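Local coordinates for protein taurine:2-oxoglutarate aminotransferase (Bifidobacterium kashiwanohense PV20-2, PDB 6JIX) that probably transfers the amino group of taurine to 2-oxoglutarate, working as a transaminase with bound pyridoxal 5'-phosphate as cofactor, at residues I216-S220 with Y234-V238; F171-M175 with L201-L205; M126-V130 with I299-F303. All coordinates share one frame; numbering follows the deposited sequence.

Interactions 1 and 2 are neighbours in one layer of packing, their centres 12 Å apart: helices 190-208 and 234-245 lie against each other and against the same seven-stranded sheet. F174 of interaction 2 meets both M218 and Y234 of interaction 1, with F174 CZ 4.0 Å from M218 SD, while L201 rests on I216 and V238. Interaction 3 lies further off, with its centre 20 Å from that of interaction 1 and 23 Å from that of interaction 2, which it touches by R128 against F171. Interaction 1 alone reaches the pyridoxal phosphate pocket, through E219; the side chain of H173 in interaction 2 is about 13 Å from the cofactor.

Interaction 1: residues I216-S220 with Y234-V238; sequences ILMES and YMEGV. With PLP (pyridoxal-5'-phosphate), chain G.
M218 reaches from strand 213-219 to the first turn of helix 234-245 and carries most of the apolar packing. Its CE meets M235 SD, tip to tip, at 3.7 Å, and also lies 3.8 Å from Y234 CE2, approaching that ring obliquely. The bend of M218 at chi3 (-52°) turns CE toward these two residues while SD stays beside V238, 3.7 Å from V238 CG1. Two residues earlier, on the same face of the strand, I216 adds a looser touch, CG2 to V238 CG1 at 4.1 Å. M235, bent at chi2 and chi3, curls back so that its CE sits near S220 O, just past the end of the strand. Within the helix, V238 CG2 lies over the centre of the Y234 ring, 4.1 Å above its plane.

The polar part faces the other way. E219 points away from the helix, and its extended chain runs beside the cofactor, with CG 3.6 Å from PLP C2A. Its two carboxylate oxygens are gripped by backbone amides, OE1 by G223 N and OE2 by Y143 N, which fixes the rotation of the group. S220 OG is hydrogen-bonded to E253 OE2.

Strand 213-219, helix 234-245 and strand 248-252 form a beta-alpha-beta unit of the large domain of fold-type I, PLP-dependent aminotransferases, its first strand delivering E219 to the pocket.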
ATOM      1  N   ILE A 216     -17.712  -6.559  12.029  1.00 20.18           N
ATOM      2  CA  ILE A 216     -17.910  -7.562  11.005  1.00 18.29           C
ATOM      3  C   ILE A 216     -17.487  -6.927   9.691  1.00 24.80           C
ATOM      4  O   ILE A 216     -17.989  -5.856   9.318  1.00 23.25           O
ATOM      5  CB  ILE A 216     -19.370  -8.026  10.952  1.00 22.49           C
ATOM      6  CG1 ILE A 216     -19.710  -8.856  12.186  1.00 23.29           C
ATOM      7  CG2 ILE A 216     -19.633  -8.824   9.674  1.00 23.92           C
ATOM      8  CD1 ILE A 216     -21.124  -9.382  12.148  1.00 18.54           C
ATOM      9  N   LEU A 217     -16.556  -7.569   8.994  1.00 22.55           N
ATOM     10  CA  LEU A 217     -16.024  -7.044   7.747  1.00 21.36           C
ATOM     11  C   LEU A 217     -16.453  -7.944   6.592  1.00 23.72           C
ATOM     12  O   LEU A 217     -16.139  -9.141   6.582  1.00 25.28           O
ATOM     13  CB  LEU A 217     -14.499  -6.942   7.830  1.00 19.09           C
ATOM     14  CG  LEU A 217     -13.686  -6.841   6.540  1.00 21.35           C
ATOM     15  CD1 LEU A 217     -13.971  -5.530   5.799  1.00 18.68           C
ATOM     16  CD2 LEU A 217     -12.221  -6.956   6.881  1.00 21.26           C
ATOM     17  N   MET A 218     -17.180  -7.381   5.628  1.00 24.27           N
ATOM     18  CA  MET A 218     -17.623  -8.172   4.484  1.00 30.11           C
ATOM     19  C   MET A 218     -17.606  -7.338   3.217  1.00 21.82           C
ATOM     20  O   MET A 218     -17.892  -6.140   3.249  1.00 26.41           O
ATOM     21  CB  MET A 218     -18.992  -8.859   4.688  1.00 29.07           C
ATOM     22  CG  MET A 218     -19.988  -8.187   5.542  1.00 28.12           C
ATOM     23  SD  MET A 218     -21.136  -9.424   6.234  1.00 40.60           S
ATOM     24  CE  MET A 218     -21.720 -10.339   4.812  1.00 39.41           C
ATOM     25  N   GLU A 219     -17.174  -7.970   2.125  1.00 23.20           N
ATOM     26  CA  GLU A 219     -17.411  -7.423   0.793  1.00 26.12           C
ATOM     27  C   GLU A 219     -18.897  -7.196   0.577  1.00 28.19           C
ATOM     28  O   GLU A 219     -19.717  -8.106   0.779  1.00 29.51           O
ATOM     29  CB  GLU A 219     -16.904  -8.381  -0.286  1.00 24.62           C
ATOM     30  CG  GLU A 219     -15.413  -8.483  -0.459  1.00 26.23           C
ATOM     31  CD  GLU A 219     -15.023  -9.562  -1.476  1.00 26.69           C
ATOM     32  OE1 GLU A 219     -14.834  -9.210  -2.664  1.00 25.82           O
ATOM     33  OE2 GLU A 219     -14.900 -10.748  -1.090  1.00 25.89           O
ATOM     34  N   SER A 220     -19.240  -5.994   0.107  1.00 28.31           N
ATOM     35  CA  SER A 220     -20.651  -5.683  -0.139  1.00 32.66           C
ATOM     36  C   SER A 220     -21.307  -6.779  -0.974  1.00 31.04           C
ATOM     37  O   SER A 220     -22.337  -7.346  -0.586  1.00 32.38           O
ATOM     38  CB  SER A 220     -20.775  -4.322  -0.834  1.00 27.08           C
ATOM     39  OG  SER A 220     -20.349  -3.249   0.002  1.00 28.31           O
ATOM     40  N   TYR A 234     -30.191 -10.702   3.574  1.00 26.56           N
ATOM     41  CA  TYR A 234     -29.023 -11.100   4.364  1.00 27.02           C
ATOM     42  C   TYR A 234     -28.196  -9.898   4.832  1.00 24.83           C
ATOM     43  O   TYR A 234     -27.892  -9.776   6.021  1.00 23.85           O
ATOM     44  CB  TYR A 234     -28.162 -12.053   3.547  1.00 25.50           C
ATOM     45  CG  TYR A 234     -26.949 -12.614   4.252  1.00 29.65           C
ATOM     46  CD1 TYR A 234     -27.074 -13.491   5.339  1.00 27.75           C
ATOM     47  CD2 TYR A 234     -25.670 -12.298   3.809  1.00 30.67           C
ATOM     48  CE1 TYR A 234     -25.950 -14.023   5.963  1.00 23.76           C
ATOM     49  CE2 TYR A 234     -24.546 -12.833   4.426  1.00 27.27           C
ATOM     50  CZ  TYR A 234     -24.689 -13.687   5.493  1.00 25.17           C
ATOM     51  OH  TYR A 234     -23.561 -14.195   6.086  1.00 24.02           O
ATOM     52  N   MET A 235     -27.815  -9.003   3.912  1.00 27.29           N
ATOM     53  CA  MET A 235     -27.000  -7.854   4.306  1.00 26.72           C
ATOM     54  C   MET A 235     -27.730  -6.993   5.324  1.00 27.00           C
ATOM     55  O   MET A 235     -27.107  -6.432   6.236  1.00 29.47           O
ATOM     56  CB  MET A 235     -26.623  -6.999   3.092  1.00 23.96           C
ATOM     57  CG  MET A 235     -25.651  -7.619   2.118  1.00 24.16           C
ATOM     58  SD  MET A 235     -24.262  -8.444   2.897  1.00 30.44           S
ATOM     59  CE  MET A 235     -23.012  -7.162   3.035  1.00 26.83           C
ATOM     60  N   GLU A 236     -29.049  -6.863   5.184  1.00 23.87           N
ATOM     61  CA  GLU A 236     -29.805  -6.066   6.145  1.00 26.77           C
ATOM     62  C   GLU A 236     -29.796  -6.719   7.515  1.00 28.48           C
ATOM     63  O   GLU A 236     -29.704  -6.030   8.540  1.00 28.79           O
ATOM     64  CB  GLU A 236     -31.244  -5.879   5.663  1.00 25.23           C
ATOM     65  CG  GLU A 236     -31.401  -4.860   4.541  1.00 25.56           C
ATOM     66  CD  GLU A 236     -31.146  -5.447   3.164  1.00 22.06           C
ATOM     67  OE1 GLU A 236     -30.820  -6.653   3.070  1.00 18.95           O
ATOM     68  OE2 GLU A 236     -31.269  -4.688   2.174  1.00 24.55           O
ATOM     69  N   GLY A 237     -29.846  -8.054   7.550  1.00 23.94           N
ATOM     70  CA  GLY A 237     -29.829  -8.747   8.824  1.00 24.53           C
ATOM     71  C   GLY A 237     -28.481  -8.664   9.510  1.00 26.17           C
ATOM     72  O   GLY A 237     -28.405  -8.552  10.741  1.00 27.77           O
ATOM     73  N   VAL A 238     -27.401  -8.732   8.731  1.00 25.05           N
ATOM     74  CA  VAL A 238     -26.076  -8.502   9.291  1.00 22.58           C
ATOM     75  C   VAL A 238     -26.008  -7.124   9.935  1.00 24.61           C
ATOM     76  O   VAL A 238     -25.542  -6.975  11.071  1.00 27.92           O
ATOM     77  CB  VAL A 238     -24.999  -8.681   8.214  1.00 25.65           C
ATOM     78  CG1 VAL A 238     -23.608  -8.355   8.813  1.00 24.40           C
ATOM     79  CG2 VAL A 238     -25.053 -10.092   7.658  1.00 19.38           C
TER
HETATM   80  N1  PLP G 503     -10.802  -6.140  -1.273  1.00 29.01           N
HETATM   81  C2  PLP G 503     -11.357  -6.656  -2.374  1.00 28.05           C
HETATM   82  C2A PLP G 503     -12.857  -6.879  -2.453  1.00 27.30           C
HETATM   83  C3  PLP G 503     -10.554  -7.005  -3.488  1.00 24.86           C
HETATM   84  O3  PLP G 503     -11.098  -7.544  -4.638  1.00 29.07           O
HETATM   85  C4  PLP G 503      -9.192  -6.804  -3.443  1.00 29.01           C
HETATM   86  C4A PLP G 503      -8.341  -7.197  -4.686  1.00 32.02           C
HETATM   87  O4A PLP G 503      -8.729  -8.078  -5.453  1.00 31.04           O
HETATM   88  C5  PLP G 503      -8.644  -6.248  -2.246  1.00 27.70           C
HETATM   89  C6  PLP G 503      -9.480  -5.916  -1.171  1.00 23.38           C
HETATM   90  C5A PLP G 503      -7.094  -5.997  -2.152  1.00 29.15           C
HETATM   91  O4P PLP G 503      -6.859  -4.820  -2.857  1.00 28.14           O
HETATM   92  P   PLP G 503      -5.343  -4.429  -3.298  1.00 27.70           P
HETATM   93  O1P PLP G 503      -5.303  -3.064  -3.832  1.00 25.99           O
HETATM   94  O2P PLP G 503      -4.439  -4.365  -2.132  1.00 29.83           O
HETATM   95  O3P PLP G 503      -4.789  -5.578  -4.396  1.00 25.02           O

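Interaction 2: residues F171-M175 with L201-L205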
ATOM      1  N   PHE A 171      -9.226 -12.888  14.715  1.00 24.60           N
ATOM      2  CA  PHE A 171      -9.816 -12.996  13.387  1.00 25.17           C
ATOM      3  C   PHE A 171     -10.659 -14.268  13.331  1.00 25.90           C
ATOM      4  O   PHE A 171     -10.119 -15.365  13.146  1.00 29.01           O
ATOM      5  CB  PHE A 171      -8.736 -12.991  12.317  1.00 23.22           C
ATOM      6  CG  PHE A 171      -8.130 -11.649  12.096  1.00 29.27           C
ATOM      7  CD1 PHE A 171      -8.751 -10.725  11.260  1.00 23.19           C
ATOM      8  CD2 PHE A 171      -6.935 -11.296  12.737  1.00 31.78           C
ATOM      9  CE1 PHE A 171      -8.189  -9.474  11.064  1.00 28.99           C
ATOM     10  CE2 PHE A 171      -6.364 -10.042  12.552  1.00 27.96           C
ATOM     11  CZ  PHE A 171      -6.982  -9.129  11.715  1.00 26.81           C
ATOM     12  N   VAL A 172     -11.978 -14.105  13.461  1.00 20.74           N
ATOM     13  CA  VAL A 172     -12.938 -15.199  13.432  1.00 21.44           C
ATOM     14  C   VAL A 172     -13.653 -15.203  12.086  1.00 25.62           C
ATOM     15  O   VAL A 172     -14.176 -14.169  11.645  1.00 25.02           O
ATOM     16  CB  VAL A 172     -13.959 -15.075  14.575  1.00 22.34           C
ATOM     17  CG1 VAL A 172     -14.791 -16.352  14.675  1.00 23.04           C
ATOM     18  CG2 VAL A 172     -13.265 -14.798  15.873  1.00 18.48           C
ATOM     19  N   HIS A 173     -13.714 -16.370  11.451  1.00 24.00           N
ATOM     20  CA  HIS A 173     -14.312 -16.510  10.133  1.00 21.54           C
ATOM     21  C   HIS A 173     -15.652 -17.218  10.228  1.00 21.72           C
ATOM     22  O   HIS A 173     -15.791 -18.209  10.952  1.00 21.23           O
ATOM     23  CB  HIS A 173     -13.364 -17.265   9.204  1.00 20.03           C
ATOM     24  CG  HIS A 173     -12.106 -16.513   8.924  1.00 25.84           C
ATOM     25  ND1 HIS A 173     -10.927 -16.752   9.598  1.00 28.68           N
ATOM     26  CD2 HIS A 173     -11.853 -15.484   8.079  1.00 25.79           C
ATOM     27  CE1 HIS A 173      -9.995 -15.922   9.162  1.00 25.65           C
ATOM     28  NE2 HIS A 173     -10.531 -15.142   8.240  1.00 28.73           N
ATOM     29  N   PHE A 174     -16.641 -16.694   9.509  1.00 21.02           N
ATOM     30  CA  PHE A 174     -17.941 -17.338   9.401  1.00 22.16           C
ATOM     31  C   PHE A 174     -18.256 -17.642   7.949  1.00 22.91           C
ATOM     32  O   PHE A 174     -17.841 -16.921   7.038  1.00 29.49           O
ATOM     33  CB  PHE A 174     -19.084 -16.497  10.017  1.00 21.48           C
ATOM     34  CG  PHE A 174     -19.356 -15.187   9.326  1.00 25.47           C
ATOM     35  CD1 PHE A 174     -18.441 -14.135   9.392  1.00 28.21           C
ATOM     36  CD2 PHE A 174     -20.560 -14.982   8.663  1.00 22.50           C
ATOM     37  CE1 PHE A 174     -18.718 -12.914   8.779  1.00 27.84           C
ATOM     38  CE2 PHE A 174     -20.838 -13.783   8.039  1.00 22.69           C
ATOM     39  CZ  PHE A 174     -19.926 -12.740   8.102  1.00 25.59           C
ATOM     40  N   MET A 175     -18.983 -18.729   7.742  1.00 21.25           N
ATOM     41  CA  MET A 175     -19.346 -19.148   6.396  1.00 25.86           C
ATOM     42  C   MET A 175     -20.526 -18.323   5.888  1.00 22.85           C
ATOM     43  O   MET A 175     -21.550 -18.209   6.570  1.00 24.45           O
ATOM     44  CB  MET A 175     -19.692 -20.635   6.376  1.00 19.10           C
ATOM     45  CG  MET A 175     -20.030 -21.167   5.000  1.00 27.26           C
ATOM     46  SD  MET A 175     -18.651 -21.047   3.831  1.00 35.45           S
ATOM     47  CE  MET A 175     -17.312 -21.545   4.912  1.00 24.94           C
ATOM     48  N   LEU A 201     -24.785 -16.949  12.026  1.00 26.73           N
ATOM     49  CA  LEU A 201     -23.891 -15.860  12.405  1.00 24.55           C
ATOM     50  C   LEU A 201     -24.204 -15.360  13.816  1.00 23.48           C
ATOM     51  O   LEU A 201     -23.300 -15.204  14.643  1.00 24.74           O
ATOM     52  CB  LEU A 201     -23.982 -14.735  11.378  1.00 22.56           C
ATOM     53  CG  LEU A 201     -23.241 -13.438  11.702  1.00 24.94           C
ATOM     54  CD1 LEU A 201     -21.725 -13.668  11.896  1.00 21.95           C
ATOM     55  CD2 LEU A 201     -23.521 -12.392  10.632  1.00 19.37           C
ATOM     56  N   ASP A 202     -25.483 -15.127  14.115  1.00 23.46           N
ATOM     57  CA  ASP A 202     -25.889 -14.765  15.471  1.00 25.90           C
ATOM     58  C   ASP A 202     -25.370 -15.779  16.494  1.00 28.55           C
ATOM     59  O   ASP A 202     -24.808 -15.409  17.537  1.00 27.48           O
ATOM     60  CB  ASP A 202     -27.421 -14.660  15.536  1.00 25.54           C
ATOM     61  CG  ASP A 202     -27.916 -13.967  16.789  1.00 24.54           C
ATOM     62  OD1 ASP A 202     -27.095 -13.450  17.561  1.00 27.50           O
ATOM     63  OD2 ASP A 202     -29.139 -13.929  17.012  1.00 30.47           O
ATOM     64  N   GLU A 203     -25.539 -17.073  16.203  1.00 27.72           N
ATOM     65  CA  GLU A 203     -25.108 -18.090  17.154  1.00 26.49           C
ATOM     66  C   GLU A 203     -23.600 -18.054  17.345  1.00 24.90           C
ATOM     67  O   GLU A 203     -23.111 -18.199  18.468  1.00 24.13           O
ATOM     68  CB  GLU A 203     -25.560 -19.469  16.697  1.00 27.15           C
ATOM     69  CG  GLU A 203     -25.975 -20.355  17.858  1.00 35.23           C
ATOM     70  CD  GLU A 203     -26.392 -21.755  17.419  1.00 43.39           C
ATOM     71  OE1 GLU A 203     -26.088 -22.150  16.262  1.00 48.85           O
ATOM     72  OE2 GLU A 203     -27.027 -22.458  18.238  1.00 50.56           O
ATOM     73  N   GLN A 204     -22.846 -17.881  16.255  1.00 26.71           N
ATOM     74  CA  GLN A 204     -21.396 -17.802  16.370  1.00 22.07           C
ATOM     75  C   GLN A 204     -20.965 -16.535  17.100  1.00 22.17           C
ATOM     76  O   GLN A 204     -20.064 -16.580  17.951  1.00 18.89           O
ATOM     77  CB  GLN A 204     -20.748 -17.879  14.996  1.00 19.62           C
ATOM     78  CG  GLN A 204     -19.242 -17.945  15.082  1.00 21.24           C
ATOM     79  CD  GLN A 204     -18.586 -18.033  13.742  1.00 20.15           C
ATOM     80  OE1 GLN A 204     -19.208 -17.743  12.730  1.00 23.70           O
ATOM     81  NE2 GLN A 204     -17.324 -18.439  13.718  1.00 20.82           N
ATOM     82  N   LEU A 205     -21.607 -15.403  16.807  1.00 18.74           N
ATOM     83  CA  LEU A 205     -21.335 -14.197  17.585  1.00 20.53           C
ATOM     84  C   LEU A 205     -21.566 -14.453  19.069  1.00 22.63           C
ATOM     85  O   LEU A 205     -20.739 -14.090  19.913  1.00 22.25           O
ATOM     86  CB  LEU A 205     -22.198 -13.037  17.100  1.00 22.23           C
ATOM     87  CG  LEU A 205     -21.840 -12.407  15.754  1.00 23.24           C
ATOM     88  CD1 LEU A 205     -22.976 -11.507  15.284  1.00 17.02           C
ATOM     89  CD2 LEU A 205     -20.520 -11.639  15.866  1.00 22.49           C
TER
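F174, the residue with most surface buried here, offers one ring face to L201. The CD1 methyl of L201 stands over that face, 3.8 Å from the ring centroid and 16° off the normal, a CH-pi contact displaced toward the rim on the CD2 side. The other branch, L201 CD2, reaches the rim itself at 4.0 Å from F174 CE2. With CG between the backbone N and the carbonyl carbon (chi1 65°), the ring of F174 presents this face to the leucine methyl.

Q204, one helical turn further on, supplies the polar half. Its chain is extended throughout and crosses the gap to the strand, where NE2 donates to H173 O over 3.2 Å. The N-H points almost straight at its acceptor (167°), and that oxygen lies nearly in the plane of the Q204 amide; relative to H173, the donor stands well above the carbonyl plane and not on a lone pair. The same nitrogen rests 3.4 Å from V172 CG1, and OE1 turns to the CB side of F174. The flat amide is thus laid along the strand, spanning V172 to F174.

The H173 carbonyl is well placed for this because 171-174 is an outermost strand of the sheet within the chain: V172 and F174 make the backbone bonds to strand 135-139, and H173 O faces the other way. Behind the packing, F174 also meets M218 of strand 213-219 and Y234 of helix 234-245. L201 leans on I216 of that strand and on V238 and L241 of that helix, so that it sits where helix 190-208, helix 234-245 and the sheet meet.

Interaction 3: residues M126-V130 with I299-F303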
ATOM      1  N   MET A 126      -8.961   0.873  13.188  1.00 29.77           N
ATOM      2  CA  MET A 126      -9.876   1.881  13.711  1.00 29.63           C
ATOM      3  C   MET A 126     -11.038   1.243  14.474  1.00 30.69           C
ATOM      4  O   MET A 126     -11.421   1.724  15.552  1.00 30.66           O
ATOM      5  CB  MET A 126     -10.380   2.753  12.560  1.00 29.79           C
ATOM      6  CG  MET A 126      -9.271   3.460  11.773  1.00 27.26           C
ATOM      7  SD  MET A 126      -9.916   4.759  10.690  1.00 33.93           S
ATOM      8  CE  MET A 126      -9.908   3.981   9.093  1.00 25.10           C
ATOM      9  N   ALA A 127     -11.585   0.134  13.961  1.00 26.73           N
ATOM     10  CA  ALA A 127     -12.696  -0.508  14.660  1.00 28.80           C
ATOM     11  C   ALA A 127     -12.255  -1.012  16.028  1.00 24.39           C
ATOM     12  O   ALA A 127     -12.982  -0.868  17.016  1.00 27.13           O
ATOM     13  CB  ALA A 127     -13.279  -1.646  13.818  1.00 25.11           C
ATOM     14  N   ARG A 128     -11.062  -1.590  16.114  1.00 25.03           N
ATOM     15  CA  ARG A 128     -10.565  -2.031  17.413  1.00 26.51           C
ATOM     16  C   ARG A 128     -10.365  -0.841  18.355  1.00 28.55           C
ATOM     17  O   ARG A 128     -10.691  -0.922  19.547  1.00 27.16           O
ATOM     18  CB  ARG A 128      -9.266  -2.824  17.235  1.00 21.37           C
ATOM     19  CG  ARG A 128      -9.461  -4.310  17.009  1.00 18.91           C
ATOM     20  CD  ARG A 128      -8.319  -4.908  16.205  1.00 22.78           C
ATOM     21  NE  ARG A 128      -8.442  -6.358  16.068  1.00 26.57           N
ATOM     22  CZ  ARG A 128      -7.546  -7.143  15.470  1.00 29.07           C
ATOM     23  NH1 ARG A 128      -6.445  -6.618  14.938  1.00 26.74           N
ATOM     24  NH2 ARG A 128      -7.744  -8.458  15.418  1.00 25.36           N
ATOM     25  N   MET A 129      -9.853   0.283  17.831  1.00 30.66           N
ATOM     26  CA  MET A 129      -9.652   1.479  18.653  1.00 26.79           C
ATOM     27  C   MET A 129     -10.984   2.093  19.079  1.00 30.03           C
ATOM     28  O   MET A 129     -11.154   2.477  20.243  1.00 25.95           O
ATOM     29  CB  MET A 129      -8.816   2.514  17.896  1.00 28.72           C
ATOM     30  CG  MET A 129      -7.288   2.405  18.095  1.00 33.80           C
ATOM     31  SD  MET A 129      -6.347   3.636  17.136  1.00 35.79           S
ATOM     32  CE  MET A 129      -5.976   2.723  15.646  1.00 33.36           C
ATOM     33  N   VAL A 130     -11.934   2.213  18.146  1.00 29.84           N
ATOM     34  CA  VAL A 130     -13.205   2.860  18.463  1.00 25.67           C
ATOM     35  C   VAL A 130     -14.003   2.032  19.467  1.00 27.26           C
ATOM     36  O   VAL A 130     -14.495   2.553  20.472  1.00 28.28           O
ATOM     37  CB  VAL A 130     -14.012   3.103  17.184  1.00 25.79           C
ATOM     38  CG1 VAL A 130     -15.462   3.333  17.549  1.00 20.94           C
ATOM     39  CG2 VAL A 130     -13.412   4.267  16.382  1.00 27.24           C
ATOM     40  N   ILE A 299     -17.532   7.750  14.232  1.00 34.42           N
ATOM     41  CA  ILE A 299     -16.120   7.375  14.193  1.00 30.78           C
ATOM     42  C   ILE A 299     -15.234   8.611  14.051  1.00 34.73           C
ATOM     43  O   ILE A 299     -14.186   8.719  14.697  1.00 32.82           O
ATOM     44  CB  ILE A 299     -15.874   6.357  13.063  1.00 29.67           C
ATOM     45  CG1 ILE A 299     -16.558   5.016  13.403  1.00 29.45           C
ATOM     46  CG2 ILE A 299     -14.388   6.204  12.796  1.00 21.75           C
ATOM     47  CD1 ILE A 299     -16.438   3.948  12.320  1.00 22.76           C
ATOM     48  N   SER A 300     -15.628   9.564  13.198  1.00 36.38           N
ATOM     49  CA  SER A 300     -14.866  10.807  13.106  1.00 33.23           C
ATOM     50  C   SER A 300     -14.789  11.494  14.467  1.00 35.50           C
ATOM     51  O   SER A 300     -13.728  11.993  14.867  1.00 35.69           O
ATOM     52  CB  SER A 300     -15.484  11.725  12.049  1.00 35.11           C
ATOM     53  OG  SER A 300     -14.937  13.034  12.095  1.00 34.28           O
ATOM     54  N   ASP A 301     -15.907  11.507  15.200  1.00 35.42           N
ATOM     55  CA  ASP A 301     -15.928  12.090  16.540  1.00 34.48           C
ATOM     56  C   ASP A 301     -14.937  11.395  17.454  1.00 32.16           C
ATOM     57  O   ASP A 301     -14.217  12.055  18.209  1.00 35.25           O
ATOM     58  CB  ASP A 301     -17.329  11.993  17.150  1.00 36.32           C
ATOM     59  CG  ASP A 301     -18.291  13.055  16.620  1.00 40.71           C
ATOM     60  OD1 ASP A 301     -17.844  13.986  15.903  1.00 40.06           O
ATOM     61  OD2 ASP A 301     -19.499  12.946  16.928  1.00 38.41           O
ATOM     62  N   TYR A 302     -14.894  10.062  17.419  1.00 31.68           N
ATOM     63  CA  TYR A 302     -13.962   9.353  18.290  1.00 34.37           C
ATOM     64  C   TYR A 302     -12.543   9.865  18.086  1.00 35.22           C
ATOM     65  O   TYR A 302     -11.812  10.121  19.049  1.00 37.98           O
ATOM     66  CB  TYR A 302     -14.012   7.835  18.051  1.00 31.83           C
ATOM     67  CG  TYR A 302     -13.080   7.104  19.001  1.00 30.69           C
ATOM     68  CD1 TYR A 302     -11.740   6.894  18.679  1.00 31.79           C
ATOM     69  CD2 TYR A 302     -13.523   6.679  20.240  1.00 26.25           C
ATOM     70  CE1 TYR A 302     -10.876   6.258  19.562  1.00 32.86           C
ATOM     71  CE2 TYR A 302     -12.671   6.041  21.131  1.00 28.40           C
ATOM     72  CZ  TYR A 302     -11.351   5.829  20.794  1.00 33.81           C
ATOM     73  OH  TYR A 302     -10.511   5.198  21.696  1.00 33.24           O
ATOM     74  N   PHE A 303     -12.137  10.029  16.832  1.00 38.19           N
ATOM     75  CA  PHE A 303     -10.780  10.454  16.515  1.00 37.90           C
ATOM     76  C   PHE A 303     -10.621  11.973  16.525  1.00 37.49           C
ATOM     77  O   PHE A 303      -9.551  12.481  16.172  1.00 36.65           O
ATOM     78  CB  PHE A 303     -10.348   9.824  15.182  1.00 30.17           C
ATOM     79  CG  PHE A 303     -10.143   8.337  15.283  1.00 31.28           C
ATOM     80  CD1 PHE A 303      -9.106   7.814  16.065  1.00 35.92           C
ATOM     81  CD2 PHE A 303     -11.009   7.456  14.660  1.00 31.71           C
ATOM     82  CE1 PHE A 303      -8.921   6.439  16.193  1.00 30.80           C
ATOM     83  CE2 PHE A 303     -10.837   6.079  14.786  1.00 29.30           C
ATOM     84  CZ  PHE A 303      -9.794   5.571  15.559  1.00 30.79           C
TER
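V130 fills the angle between Y302 and F303, touching both rings. Its CA stands almost exactly over the centre of the Y302 ring, 4.0 Å from the centroid and 2° off the normal, as a CH-pi contact. The CG2 methyl lies 3.5 Å from F303 CE2 and passes along the inner end of Y302, 3.9 Å from CD1. V130 and Y302 run past each other in opposite directions, whereas V130 meets F303 at about a right angle. The same methyl has I299 CG2 as a further neighbour.

F303 gathers two methionines in Met-aromatic contacts. M129 comes in at the edge, its SD near the ring plane and 3.9 Å from F303 CE1; M126 SD approaches obliquely, 5.2 Å from the ring centroid, while M126 CB touches CE2.

Segments 126-130 and 299-303, of helices 116-131 and 297-305, run at 70° to each other; these helices follow strands 107-113 and 291-296, antiparallel neighbours at one border of the seven-stranded sheet of this aminotransferase fold.

The two rings are also set against each other: Y302 CD1 lies over the centre of F303, so the tyrosine turns its edge to the phenylalanine face. With its CG anti to the backbone N (chi1 -178°), Y302 swings out along the V130 backbone. An alanine in its place lacks the ring, so V130 CA and the face of F303 would probably lose their packing partner, with F303 likely to become freer to turn.

A127 and I299 seat the helices on L248 and M276 of the sheet. Further out, Y302 stacks on H306. At the dimer interface, M20 of the second subunit packs on M126 and F303, and L164 of that subunit on M129.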